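Local coordinates for SCO family protein (Aquifex aeolicus, PDB 3ME7), which probably binds copper and takes part in electron transfer or copper handling, as a thioredoxin-like member of the SCO1/2 family, at residues T12-D15 against N19-Q22; L46-L51 against Y88-K93; P56-P61 against E152-L157; A112-F117 against K140-G145. All coordinates share one frame; numbering follows the deposited sequence.

Contact 1: T12-D15 against N19-Q22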
loop_
_atom_site.group_PDB
_atom_site.type_symbol
_atom_site.label_atom_id
_atom_site.label_comp_id
_atom_site.label_asym_id
_atom_site.label_seq_id
_atom_site.Cartn_x
_atom_site.Cartn_y
_atom_site.Cartn_z
ATOM N N THR A 12 13.422 -2.608 -3.711
ATOM C CA THR A 12 13.644 -1.270 -4.223
ATOM C C THR A 12 12.390 -0.779 -4.931
ATOM O O THR A 12 11.865 -1.459 -5.840
ATOM C CB THR A 12 14.861 -1.213 -5.172
ATOM O OG1 THR A 12 16.048 -1.604 -4.459
ATOM C CG2 THR A 12 15.048 0.217 -5.699
ATOM N N LEU A 13 11.914 0.386 -4.485
ATOM C CA LEU A 13 10.779 1.091 -5.067
ATOM C C LEU A 13 11.254 2.408 -5.664
ATOM O O LEU A 13 12.303 2.935 -5.281
ATOM C CB LEU A 13 9.730 1.352 -3.977
ATOM C CG LEU A 13 9.231 0.112 -3.232
ATOM C CD1 LEU A 13 8.450 0.576 -1.966
ATOM C CD2 LEU A 13 8.395 -0.768 -4.115
ATOM N N VAL A 14 10.487 2.936 -6.610
ATOM C CA VAL A 14 10.768 4.217 -7.250
ATOM C C VAL A 14 9.458 5.005 -7.201
ATOM O O VAL A 14 8.410 4.523 -7.703
ATOM C CB VAL A 14 11.220 4.039 -8.713
ATOM C CG1 VAL A 14 11.717 5.360 -9.287
ATOM C CG2 VAL A 14 12.316 2.973 -8.816
ATOM N N ASP A 15 9.501 6.181 -6.567
ATOM C CA ASP A 15 8.308 7.018 -6.491
ATOM C C ASP A 15 8.038 7.774 -7.793
ATOM O O ASP A 15 8.816 7.692 -8.738
ATOM C CB ASP A 15 8.305 7.934 -5.251
ATOM C CG ASP A 15 9.236 9.100 -5.369
ATOM O OD1 ASP A 15 9.694 9.405 -6.479
ATOM O OD2 ASP A 15 9.461 9.736 -4.312
ATOM N N ASN A 19 12.416 9.210 -7.468
ATOM C CA ASN A 19 13.247 8.931 -6.287
ATOM C C ASN A 19 13.268 7.457 -5.945
ATOM O O ASN A 19 12.230 6.856 -5.684
ATOM C CB ASN A 19 12.754 9.693 -5.055
ATOM C CG ASN A 19 12.743 11.188 -5.258
ATOM O OD1 ASN A 19 13.756 11.782 -5.652
ATOM N ND2 ASN A 19 11.599 11.815 -4.987
ATOM N N GLU A 20 14.459 6.884 -5.930
ATOM C CA GLU A 20 14.615 5.474 -5.610
ATOM C C GLU A 20 14.900 5.284 -4.123
ATOM O O GLU A 20 15.680 6.033 -3.529
ATOM C CB GLU A 20 15.789 4.929 -6.405
ATOM C CG GLU A 20 15.569 3.606 -6.973
ATOM C CD GLU A 20 16.609 3.275 -8.006
ATOM O OE1 GLU A 20 16.492 3.716 -9.170
ATOM O OE2 GLU A 20 17.542 2.581 -7.621
ATOM N N PHE A 21 14.277 4.278 -3.527
ATOM C CA PHE A 21 14.501 3.962 -2.116
ATOM C C PHE A 21 14.205 2.492 -1.846
ATOM O O PHE A 21 13.563 1.806 -2.659
ATOM C CB PHE A 21 13.645 4.864 -1.204
ATOM C CG PHE A 21 12.149 4.640 -1.332
ATOM C CD1 PHE A 21 11.411 5.240 -2.369
ATOM C CD2 PHE A 21 11.466 3.863 -0.401
ATOM C CE1 PHE A 21 10.030 5.037 -2.484
ATOM C CE2 PHE A 21 10.081 3.658 -0.496
ATOM C CZ PHE A 21 9.362 4.249 -1.552
ATOM N N GLN A 22 14.685 2.005 -0.703
ATOM C CA GLN A 22 14.366 0.652 -0.285
ATOM C C GLN A 22 13.256 0.687 0.735
ATOM O O GLN A 22 13.121 1.648 1.498
ATOM C CB GLN A 22 15.597 -0.068 0.249
ATOM C CG GLN A 22 16.514 -0.498 -0.886
ATOM C CD GLN A 22 17.784 -1.106 -0.392
ATOM O OE1 GLN A 22 18.583 -0.438 0.259
ATOM N NE2 GLN A 22 17.988 -2.387 -0.700
#
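Leu13 and Phe21 exchange two nearly straight backbone hydrogen bonds, Leu13 N to Phe21 O at 2.8 Å and Phe21 N to Leu13 O at 3.0 Å, forming an antiparallel hydrogen-bonded pair. Thr12 with Gln22 and Val14 with Glu20 are the non-hydrogen-bonded pairs beside it, where CA-H groups lean on carbonyls, as Glu20 CA does on Leu13 O at 3.4 Å. A third backbone bond, Asp15 N to Asn19 O, carries the pairing to the turn.

There the Asp15 carboxylate grips Asn19 twice. Its OD1 accepts Asn19 N at 2.9 Å from above the carboxylate plane, whereas OD2 offers its syn lone pair to Asn19 ND2 at 3.1 Å. Carboxylate and amide planes stand 71° apart. With CG between the backbone N and the carbonyl carbon (chi1 75°), the carboxylate folds inward over the turn, and OD1 also takes Tyr17 N. These bonds close a beta hairpin at one edge of the mixed sheet of the thioredoxin-like SCO domain, with strand 12-15 lying between strands 20-22 and 95-100.

Apolar contacts occupy both sheet faces. On one, Leu13 CB rests over the Phe21 ring in a CH-pi contact, displaced toward the rim, and Leu13 CD1 touches Phe21 CE2 at 3.8 Å; both side chains also reach Val98. On the other, Thr12 CG2 meets Glu20 CG at 3.7 Å and Val14 CG2 packs on the same methylene, while the Glu20 carboxylate pairs with Lys101 in a salt bridge.

Contact 2: L46-L51 against Y88-K93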
loop_
_atom_site.group_PDB
_atom_site.type_symbol
_atom_site.label_atom_id
_atom_site.label_comp_id
_atom_site.label_asym_id
_atom_site.label_seq_id
_atom_site.Cartn_x
_atom_site.Cartn_y
_atom_site.Cartn_z
ATOM N N LEU A 46 -12.051 2.896 -7.131
ATOM C CA LEU A 46 -12.873 2.760 -5.927
ATOM C C LEU A 46 -11.993 2.680 -4.671
ATOM O O LEU A 46 -12.237 3.380 -3.692
ATOM C CB LEU A 46 -13.819 1.558 -6.035
ATOM C CG LEU A 46 -14.746 1.551 -7.261
ATOM C CD1 LEU A 46 -15.715 0.376 -7.176
ATOM C CD2 LEU A 46 -15.501 2.874 -7.352
ATOM N N ILE A 47 -10.959 1.854 -4.726
ATOM C CA ILE A 47 -10.029 1.691 -3.608
ATOM C C ILE A 47 -9.365 3.021 -3.256
ATOM O O ILE A 47 -9.353 3.429 -2.095
ATOM C CB ILE A 47 -8.934 0.643 -3.931
ATOM C CG1 ILE A 47 -9.568 -0.755 -4.043
ATOM C CG2 ILE A 47 -7.826 0.686 -2.868
ATOM C CD1 ILE A 47 -8.677 -1.808 -4.712
ATOM N N THR A 48 -8.845 3.707 -4.276
ATOM C CA THR A 48 -8.085 4.934 -4.034
ATOM C C THR A 48 -9.010 6.043 -3.535
ATOM O O THR A 48 -8.670 6.753 -2.593
ATOM C CB THR A 48 -7.287 5.344 -5.279
ATOM O OG1 THR A 48 -6.455 4.235 -5.669
ATOM C CG2 THR A 48 -6.401 6.525 -4.975
ATOM N N LYS A 49 -10.189 6.174 -4.151
ATOM C CA LYS A 49 -11.174 7.161 -3.695
ATOM C C LYS A 49 -11.622 6.855 -2.267
ATOM O O LYS A 49 -11.808 7.772 -1.467
ATOM C CB LYS A 49 -12.391 7.179 -4.627
ATOM C CG LYS A 49 -12.099 7.780 -5.984
ATOM C CD LYS A 49 -13.273 7.579 -6.924
ATOM C CE LYS A 49 -12.969 8.205 -8.274
ATOM N NZ LYS A 49 -14.191 8.255 -9.095
ATOM N N SER A 50 -11.798 5.571 -1.952
ATOM C CA SER A 50 -12.157 5.185 -0.587
ATOM C C SER A 50 -11.060 5.542 0.428
ATOM O O SER A 50 -11.356 6.069 1.506
ATOM C CB SER A 50 -12.527 3.706 -0.517
ATOM O OG SER A 50 -13.124 3.420 0.739
ATOM N N LEU A 51 -9.802 5.259 0.088
ATOM C CA LEU A 51 -8.658 5.697 0.898
ATOM C C LEU A 51 -8.587 7.196 1.069
ATOM O O LEU A 51 -8.319 7.680 2.161
ATOM C CB LEU A 51 -7.348 5.216 0.257
ATOM C CG LEU A 51 -7.065 3.748 0.495
ATOM C CD1 LEU A 51 -5.766 3.408 -0.238
ATOM C CD2 LEU A 51 -6.928 3.424 1.997
ATOM N N TYR A 88 -5.340 11.585 -8.741
ATOM C CA TYR A 88 -6.040 11.465 -7.472
ATOM C C TYR A 88 -5.635 12.543 -6.470
ATOM O O TYR A 88 -6.073 12.510 -5.326
ATOM C CB TYR A 88 -5.874 10.047 -6.898
ATOM C CG TYR A 88 -6.585 8.988 -7.720
ATOM C CD1 TYR A 88 -7.948 8.726 -7.532
ATOM C CD2 TYR A 88 -5.909 8.264 -8.698
ATOM C CE1 TYR A 88 -8.606 7.767 -8.285
ATOM C CE2 TYR A 88 -6.564 7.308 -9.465
ATOM C CZ TYR A 88 -7.908 7.066 -9.252
ATOM O OH TYR A 88 -8.538 6.105 -9.997
ATOM N N GLY A 89 -4.814 13.499 -6.913
ATOM C CA GLY A 89 -4.405 14.612 -6.064
ATOM C C GLY A 89 -3.539 14.194 -4.890
ATOM O O GLY A 89 -3.504 14.864 -3.850
ATOM N N ILE A 90 -2.844 13.075 -5.064
ATOM C CA ILE A 90 -1.967 12.528 -4.026
ATOM C C ILE A 90 -0.713 13.406 -3.883
ATOM O O ILE A 90 -0.120 13.791 -4.879
ATOM C CB ILE A 90 -1.661 11.024 -4.331
ATOM C CG1 ILE A 90 -2.922 10.179 -4.120
ATOM C CG2 ILE A 90 -0.489 10.488 -3.490
ATOM C CD1 ILE A 90 -2.874 8.807 -4.776
ATOM N N ASP A 91 -0.322 13.712 -2.644
ATOM C CA ASP A 91 0.754 14.688 -2.409
ATOM C C ASP A 91 2.101 14.199 -2.929
ATOM O O ASP A 91 2.911 14.985 -3.415
ATOM C CB ASP A 91 0.848 15.066 -0.919
ATOM C CG ASP A 91 1.642 14.057 -0.114
ATOM O OD1 ASP A 91 2.817 14.312 0.169
ATOM O OD2 ASP A 91 1.125 12.990 0.206
ATOM N N GLY A 92 2.336 12.896 -2.825
ATOM C CA GLY A 92 3.517 12.297 -3.423
ATOM C C GLY A 92 4.663 12.113 -2.450
ATOM O O GLY A 92 5.627 11.409 -2.778
ATOM N N LYS A 93 4.564 12.730 -1.270
ATOM C CA LYS A 93 5.603 12.610 -0.235
ATOM C C LYS A 93 5.192 11.760 0.984
ATOM O O LYS A 93 5.768 10.710 1.194
ATOM C CB LYS A 93 6.218 13.969 0.149
ATOM C CG LYS A 93 5.257 15.031 0.665
ATOM C CD LYS A 93 5.780 16.431 0.365
ATOM C CE LYS A 93 4.640 17.402 0.093
ATOM N NZ LYS A 93 3.910 17.008 -1.158
#
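Thr48, inside helix 43-52, and Tyr88, the first residue to leave helical geometry after helix 78-87, bring their CA atoms to 7.7 Å, and Gly89 with positive phi completes a Schellman motif beside them. Thr48 CG2 lies over one face of the Tyr88 ring, shifted toward the rim, in a CH-pi contact 3.9 Å from the ring centroid and 22° off its normal. Its closest ring atoms include Tyr88 CG, 3.7 Å from Thr48 CG2. The threonine torsion sorts the two branches: CG2 stands opposite the backbone N and meets the ring, while OG1 (chi1 -55°) turns back to donate a hydrogen bond to Cys44 O one helical turn earlier. Lys49 contributes its aliphatic stem, CG approaching Tyr88 CE1 at 4.2 Å near the ring plane. Ile90 CD1 adds a looser touch to Thr48 CG2 at 4.2 Å. Cys44 forms the redox-active disulfide with Cys40, and both are predicted copper ligands, so this packing borders the probable metal site. Tyr88 also meets the ring of Phe84, Thr48 rests on Ile36 of strand 31-36, and Ile90 reaches Trp95 and Val97 of strand 95-100, so that Ile90 bridges from the helix to the central sheet.

Contact 3: P56-P61 against E152-L157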
loop_
_atom_site.group_PDB
_atom_site.type_symbol
_atom_site.label_atom_id
_atom_site.label_comp_id
_atom_site.label_asym_id
_atom_site.label_seq_id
_atom_site.Cartn_x
_atom_site.Cartn_y
_atom_site.Cartn_z
ATOM N N PRO A 56 -7.623 10.953 5.853
ATOM C CA PRO A 56 -7.625 12.195 6.633
ATOM C C PRO A 56 -8.194 12.058 8.035
ATOM O O PRO A 56 -7.897 12.888 8.891
ATOM C CB PRO A 56 -8.509 13.127 5.804
ATOM C CG PRO A 56 -8.309 12.659 4.403
ATOM C CD PRO A 56 -8.240 11.154 4.523
ATOM N N LYS A 57 -9.029 11.050 8.278
ATOM C CA LYS A 57 -9.563 10.841 9.623
ATOM C C LYS A 57 -8.504 10.314 10.596
ATOM O O LYS A 57 -8.652 10.435 11.809
ATOM C CB LYS A 57 -10.704 9.819 9.585
ATOM C CG LYS A 57 -11.891 10.247 8.746
ATOM C CD LYS A 57 -12.880 9.098 8.625
ATOM C CE LYS A 57 -14.012 9.485 7.674
ATOM N NZ LYS A 57 -15.111 10.130 8.446
ATOM N N LEU A 58 -7.475 9.665 10.049
ATOM C CA LEU A 58 -6.574 8.808 10.816
ATOM C C LEU A 58 -5.327 9.524 11.296
ATOM O O LEU A 58 -4.725 9.123 12.298
ATOM C CB LEU A 58 -6.155 7.592 9.960
ATOM C CG LEU A 58 -7.311 6.717 9.486
ATOM C CD1 LEU A 58 -6.748 5.718 8.455
ATOM C CD2 LEU A 58 -8.010 5.980 10.625
ATOM N N GLY A 59 -4.911 10.533 10.548
ATOM C CA GLY A 59 -3.668 11.235 10.823
ATOM C C GLY A 59 -3.073 11.813 9.566
ATOM O O GLY A 59 -3.718 11.859 8.516
ATOM N N THR A 60 -1.815 12.228 9.672
ATOM C CA THR A 60 -1.123 12.928 8.610
ATOM C C THR A 60 -0.102 12.003 7.937
ATOM O O THR A 60 0.869 11.575 8.578
ATOM C CB THR A 60 -0.395 14.140 9.171
ATOM O OG1 THR A 60 -1.352 14.977 9.836
ATOM C CG2 THR A 60 0.279 14.930 8.058
ATOM N N PRO A 61 -0.316 11.693 6.650
ATOM C CA PRO A 61 0.675 10.886 5.924
ATOM C C PRO A 61 2.057 11.543 5.958
ATOM O O PRO A 61 2.172 12.767 5.810
ATOM C CB PRO A 61 0.123 10.844 4.493
ATOM C CG PRO A 61 -1.339 11.081 4.662
ATOM C CD PRO A 61 -1.505 11.983 5.832
ATOM N N GLU A 152 -12.182 -0.009 11.181
ATOM C CA GLU A 152 -11.231 -1.045 10.729
ATOM C C GLU A 152 -9.814 -0.491 10.528
ATOM O O GLU A 152 -8.833 -1.189 10.804
ATOM C CB GLU A 152 -11.733 -1.839 9.510
ATOM C CG GLU A 152 -11.915 -1.059 8.213
ATOM C CD GLU A 152 -12.597 -1.882 7.117
ATOM O OE1 GLU A 152 -13.121 -1.257 6.165
ATOM O OE2 GLU A 152 -12.595 -3.134 7.210
ATOM N N PHE A 153 -9.706 0.755 10.059
ATOM C CA PHE A 153 -8.400 1.406 9.894
ATOM C C PHE A 153 -7.771 1.801 11.225
ATOM O O PHE A 153 -6.575 1.583 11.422
ATOM C CB PHE A 153 -8.483 2.605 8.938
ATOM C CG PHE A 153 -8.383 2.211 7.509
ATOM C CD1 PHE A 153 -9.497 1.718 6.830
ATOM C CD2 PHE A 153 -7.164 2.271 6.863
ATOM C CE1 PHE A 153 -9.381 1.317 5.499
ATOM C CE2 PHE A 153 -7.040 1.871 5.512
ATOM C CZ PHE A 153 -8.149 1.393 4.853
ATOM N N VAL A 154 -8.575 2.374 12.124
ATOM C CA VAL A 154 -8.096 2.655 13.486
ATOM C C VAL A 154 -7.531 1.392 14.137
ATOM O O VAL A 154 -6.421 1.401 14.650
ATOM C CB VAL A 154 -9.191 3.287 14.358
ATOM C CG1 VAL A 154 -8.793 3.297 15.820
ATOM C CG2 VAL A 154 -9.487 4.700 13.876
ATOM N N ASN A 155 -8.284 0.299 14.071
ATOM C CA ASN A 155 -7.846 -0.968 14.656
ATOM C C ASN A 155 -6.542 -1.475 14.015
ATOM O O ASN A 155 -5.641 -1.949 14.712
ATOM C CB ASN A 155 -8.969 -2.005 14.559
ATOM C CG ASN A 155 -10.185 -1.642 15.431
ATOM O OD1 ASN A 155 -10.125 -0.731 16.245
ATOM N ND2 ASN A 155 -11.285 -2.353 15.244
ATOM N N ALA A 156 -6.423 -1.324 12.701
ATOM C CA ALA A 156 -5.246 -1.805 11.982
ATOM C C ALA A 156 -4.008 -1.007 12.397
ATOM O O ALA A 156 -2.942 -1.582 12.658
ATOM C CB ALA A 156 -5.484 -1.702 10.468
ATOM N N LEU A 157 -4.168 0.310 12.505
ATOM C CA LEU A 157 -3.046 1.168 12.909
ATOM C C LEU A 157 -2.638 0.919 14.363
ATOM O O LEU A 157 -1.457 0.951 14.680
ATOM C CB LEU A 157 -3.364 2.650 12.691
ATOM C CG LEU A 157 -3.326 3.104 11.233
ATOM C CD1 LEU A 157 -3.938 4.495 11.152
ATOM C CD2 LEU A 157 -1.883 3.076 10.670
#
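Leu58 points its forked end at helix 150-160 because CG stands opposite its own carbonyl carbon (chi1 -59°) and the chain then runs on extended to one methyl (chi2 170°). Both methyls meet Phe153 at CB: Leu58 CD1 comes to 3.6 Å from Phe153 CB and also touches ring atom CD2, while Leu58 CD2 lies 3.8 Å from the same CB. The two side chains cross at about a right angle. Leu58 CD2 also meets Val154 CG2 at 3.8 Å, and one turn further along the helix Leu157 CD1 reaches Leu58 CB at 4.0 Å. A single leucine thus meets three residues, Phe153, Val154 and Leu157, on one side of the helix.

Phe153 carries its ring onward, away from Leu58, to Val130 and Ile143 of the sheet and to an edge-to-face meeting with Tyr148. Leu58 also touches Phe65 and Tyr150. Gly59, with positive phi, follows directly and turns the chain out of the short helix 55-58. Cutting Leu58 back to an alanine removes both methyls and would probably open a gap beside Phe153 and Val154, with Leu157 keeping little more than the CB contact.

With no hydrogen bond or salt bridge across it, the contact depends on apolar shape and the exclusion of water, not on charge or directed bonds.

Contact 4: A112-F117 against K140-G145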
loop_
_atom_site.group_PDB
_atom_site.type_symbol
_atom_site.label_atom_id
_atom_site.label_comp_id
_atom_site.label_asym_id
_atom_site.label_seq_id
_atom_site.Cartn_x
_atom_site.Cartn_y
_atom_site.Cartn_z
ATOM N N ALA A 112 5.030 -11.548 -0.492
ATOM C CA ALA A 112 4.957 -11.332 0.952
ATOM C C ALA A 112 3.509 -11.116 1.401
ATOM O O ALA A 112 3.117 -11.593 2.475
ATOM C CB ALA A 112 5.827 -10.157 1.361
ATOM N N ILE A 113 2.722 -10.422 0.582
ATOM C CA ILE A 113 1.351 -10.073 0.963
ATOM C C ILE A 113 0.296 -11.015 0.391
ATOM O O ILE A 113 -0.901 -10.694 0.389
ATOM C CB ILE A 113 1.010 -8.567 0.654
ATOM C CG1 ILE A 113 1.104 -8.271 -0.856
ATOM C CG2 ILE A 113 1.900 -7.615 1.475
ATOM C CD1 ILE A 113 0.433 -6.935 -1.265
ATOM N N ASP A 114 0.752 -12.155 -0.137
ATOM C CA ASP A 114 -0.128 -13.210 -0.680
ATOM C C ASP A 114 -1.077 -12.680 -1.747
ATOM O O ASP A 114 -2.259 -13.054 -1.805
ATOM C CB ASP A 114 -0.942 -13.893 0.419
ATOM C CG ASP A 114 -0.077 -14.637 1.420
ATOM O OD1 ASP A 114 1.029 -15.086 1.053
ATOM O OD2 ASP A 114 -0.518 -14.757 2.583
ATOM N N PHE A 115 -0.546 -11.819 -2.596
ATOM C CA PHE A 115 -1.331 -11.157 -3.623
ATOM C C PHE A 115 -1.024 -11.811 -4.969
ATOM O O PHE A 115 0.145 -11.940 -5.336
ATOM C CB PHE A 115 -0.942 -9.675 -3.633
ATOM C CG PHE A 115 -1.775 -8.820 -4.549
ATOM C CD1 PHE A 115 -1.512 -8.766 -5.914
ATOM C CD2 PHE A 115 -2.819 -8.049 -4.042
ATOM C CE1 PHE A 115 -2.280 -7.944 -6.764
ATOM C CE2 PHE A 115 -3.603 -7.248 -4.880
ATOM C CZ PHE A 115 -3.320 -7.173 -6.223
ATOM N N ARG A 116 -2.056 -12.234 -5.699
ATOM C CA ARG A 116 -1.843 -12.745 -7.052
ATOM C C ARG A 116 -2.885 -12.182 -8.005
ATOM O O ARG A 116 -4.064 -11.982 -7.640
ATOM C CB ARG A 116 -1.749 -14.273 -7.118
ATOM C CG ARG A 116 -3.045 -15.040 -6.941
ATOM C CD ARG A 116 -2.806 -16.562 -6.924
ATOM N NE ARG A 116 -2.120 -16.979 -5.697
ATOM C CZ ARG A 116 -2.694 -17.091 -4.498
ATOM N NH1 ARG A 116 -1.964 -17.461 -3.445
ATOM N NH2 ARG A 116 -3.980 -16.815 -4.335
ATOM N N PHE A 117 -2.433 -11.912 -9.220
ATOM C CA PHE A 117 -3.320 -11.393 -10.245
ATOM C C PHE A 117 -3.249 -12.269 -11.475
ATOM O O PHE A 117 -2.337 -13.094 -11.604
ATOM C CB PHE A 117 -3.027 -9.913 -10.540
ATOM C CG PHE A 117 -1.652 -9.629 -11.107
ATOM C CD1 PHE A 117 -0.561 -9.429 -10.270
ATOM C CD2 PHE A 117 -1.461 -9.512 -12.479
ATOM C CE1 PHE A 117 0.703 -9.126 -10.798
ATOM C CE2 PHE A 117 -0.204 -9.210 -13.010
ATOM C CZ PHE A 117 0.880 -9.026 -12.167
ATOM N N LYS A 140 0.624 -6.557 9.794
ATOM C CA LYS A 140 -0.175 -6.556 11.013
ATOM C C LYS A 140 -1.681 -6.638 10.753
ATOM O O LYS A 140 -2.432 -7.046 11.626
ATOM C CB LYS A 140 0.172 -5.360 11.896
ATOM C CG LYS A 140 1.551 -5.476 12.584
ATOM C CD LYS A 140 1.587 -6.634 13.618
ATOM C CE LYS A 140 2.935 -6.760 14.284
ATOM N NZ LYS A 140 3.096 -8.045 15.067
ATOM N N ASP A 141 -2.123 -6.247 9.558
ATOM C CA ASP A 141 -3.547 -6.355 9.238
ATOM C C ASP A 141 -3.766 -6.285 7.737
ATOM O O ASP A 141 -2.975 -5.675 7.020
ATOM C CB ASP A 141 -4.335 -5.218 9.921
ATOM C CG ASP A 141 -5.750 -5.626 10.309
ATOM O OD1 ASP A 141 -6.205 -6.733 9.927
ATOM O OD2 ASP A 141 -6.412 -4.831 11.012
ATOM N N TYR A 142 -4.835 -6.943 7.273
ATOM C CA TYR A 142 -5.314 -6.821 5.908
ATOM C C TYR A 142 -6.727 -6.266 5.964
ATOM O O TYR A 142 -7.547 -6.720 6.786
ATOM C CB TYR A 142 -5.393 -8.191 5.239
ATOM C CG TYR A 142 -4.074 -8.800 4.863
ATOM C CD1 TYR A 142 -3.399 -8.391 3.712
ATOM C CD2 TYR A 142 -3.500 -9.804 5.636
ATOM C CE1 TYR A 142 -2.190 -8.948 3.350
ATOM C CE2 TYR A 142 -2.284 -10.389 5.266
ATOM C CZ TYR A 142 -1.640 -9.954 4.116
ATOM O OH TYR A 142 -0.451 -10.504 3.760
ATOM N N ILE A 143 -7.005 -5.298 5.098
ATOM C CA ILE A 143 -8.327 -4.676 5.004
ATOM C C ILE A 143 -8.775 -4.873 3.568
ATOM O O ILE A 143 -8.194 -4.308 2.651
ATOM C CB ILE A 143 -8.315 -3.176 5.385
ATOM C CG1 ILE A 143 -7.842 -3.007 6.843
ATOM C CG2 ILE A 143 -9.691 -2.528 5.154
ATOM C CD1 ILE A 143 -7.482 -1.585 7.204
ATOM N N TYR A 144 -9.807 -5.695 3.383
ATOM C CA TYR A 144 -10.261 -6.041 2.037
ATOM C C TYR A 144 -11.460 -5.237 1.594
ATOM O O TYR A 144 -12.188 -4.683 2.413
ATOM C CB TYR A 144 -10.607 -7.526 1.960
ATOM C CG TYR A 144 -9.395 -8.407 2.118
ATOM C CD1 TYR A 144 -8.533 -8.617 1.051
ATOM C CD2 TYR A 144 -9.106 -9.018 3.334
ATOM C CE1 TYR A 144 -7.396 -9.425 1.189
ATOM C CE2 TYR A 144 -7.963 -9.811 3.487
ATOM C CZ TYR A 144 -7.125 -10.001 2.407
ATOM O OH TYR A 144 -5.984 -10.788 2.526
ATOM N N GLY A 145 -11.631 -5.190 0.278
ATOM C CA GLY A 145 -12.789 -4.561 -0.338
ATOM C C GLY A 145 -12.520 -3.147 -0.788
ATOM O O GLY A 145 -11.358 -2.709 -0.897
HETATM O O HOH W 1 -3.609 -10.195 0.357
#
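The Schellman motif that ends helix 103-112, with Asp114 as its C-prime residue at positive phi, meets the edge strand 139-144 through Ile113 and Tyr142. The phenol end of Tyr142 does the touching: its OH lies 3.4 Å from Ile113 CA, and its CE1 is 3.7 Å from Ile113 O. The side chain of Ile113 joins mainly at its root, CB lying 3.9 Å from Tyr142 OH, while its end leads away. Tyr142 CG stands opposite its carbonyl carbon (chi1 -74°), which carries the ring out from the strand to the helix end.

A water gives a second route across. It donates to Ile113 O at 2.8 Å and is hydrogen-bonded to Tyr144 OH at 3.3 Å. Tyr144 OH also sits over one face of the Tyr142 ring, 3.6 Å above its plane and displaced toward the rim. Tyr142 OH has a further partner in Ser2 N near the start of the chain, and Asp114 OD2 binds the same nitrogen, so helix end, strand and N-terminal residues converge there. A phenylalanine in place of Tyr142 would probably deprive Ser2 N of one of these two acceptors and loosen the hold on the chain start.

Tyr142 also packs on Val129 and Val131 of the adjacent strand, whereas Ile143 turns to helix 150-160. The strand thus presents alternate residues to layers on its two faces, as in the alpha/beta sandwich of thioredoxin-like folds.

Overall arrangement
From the N terminus, contact 1 closes first, a local hairpin at one edge of the mixed sheet. Contact 2 follows in series, bringing the loop after helix 78-87 back to helix 43-52 beside the disulfide cysteines. Contact 3 opens at 56-61, before contact 2 has closed, and ends at helix 150-160, so these two cross; they meet where Leu51 packs on Phe153. Contact 4 falls wholly within the long span of contact 3, joining the end of helix 103-112 to strand 139-144 at the other sheet edge. Contacts 3 and 4 share an interface, with Ala156 and Phe153 packing on Ile143. Contacts 1 and 4 lie on opposite sides of the chain's centre.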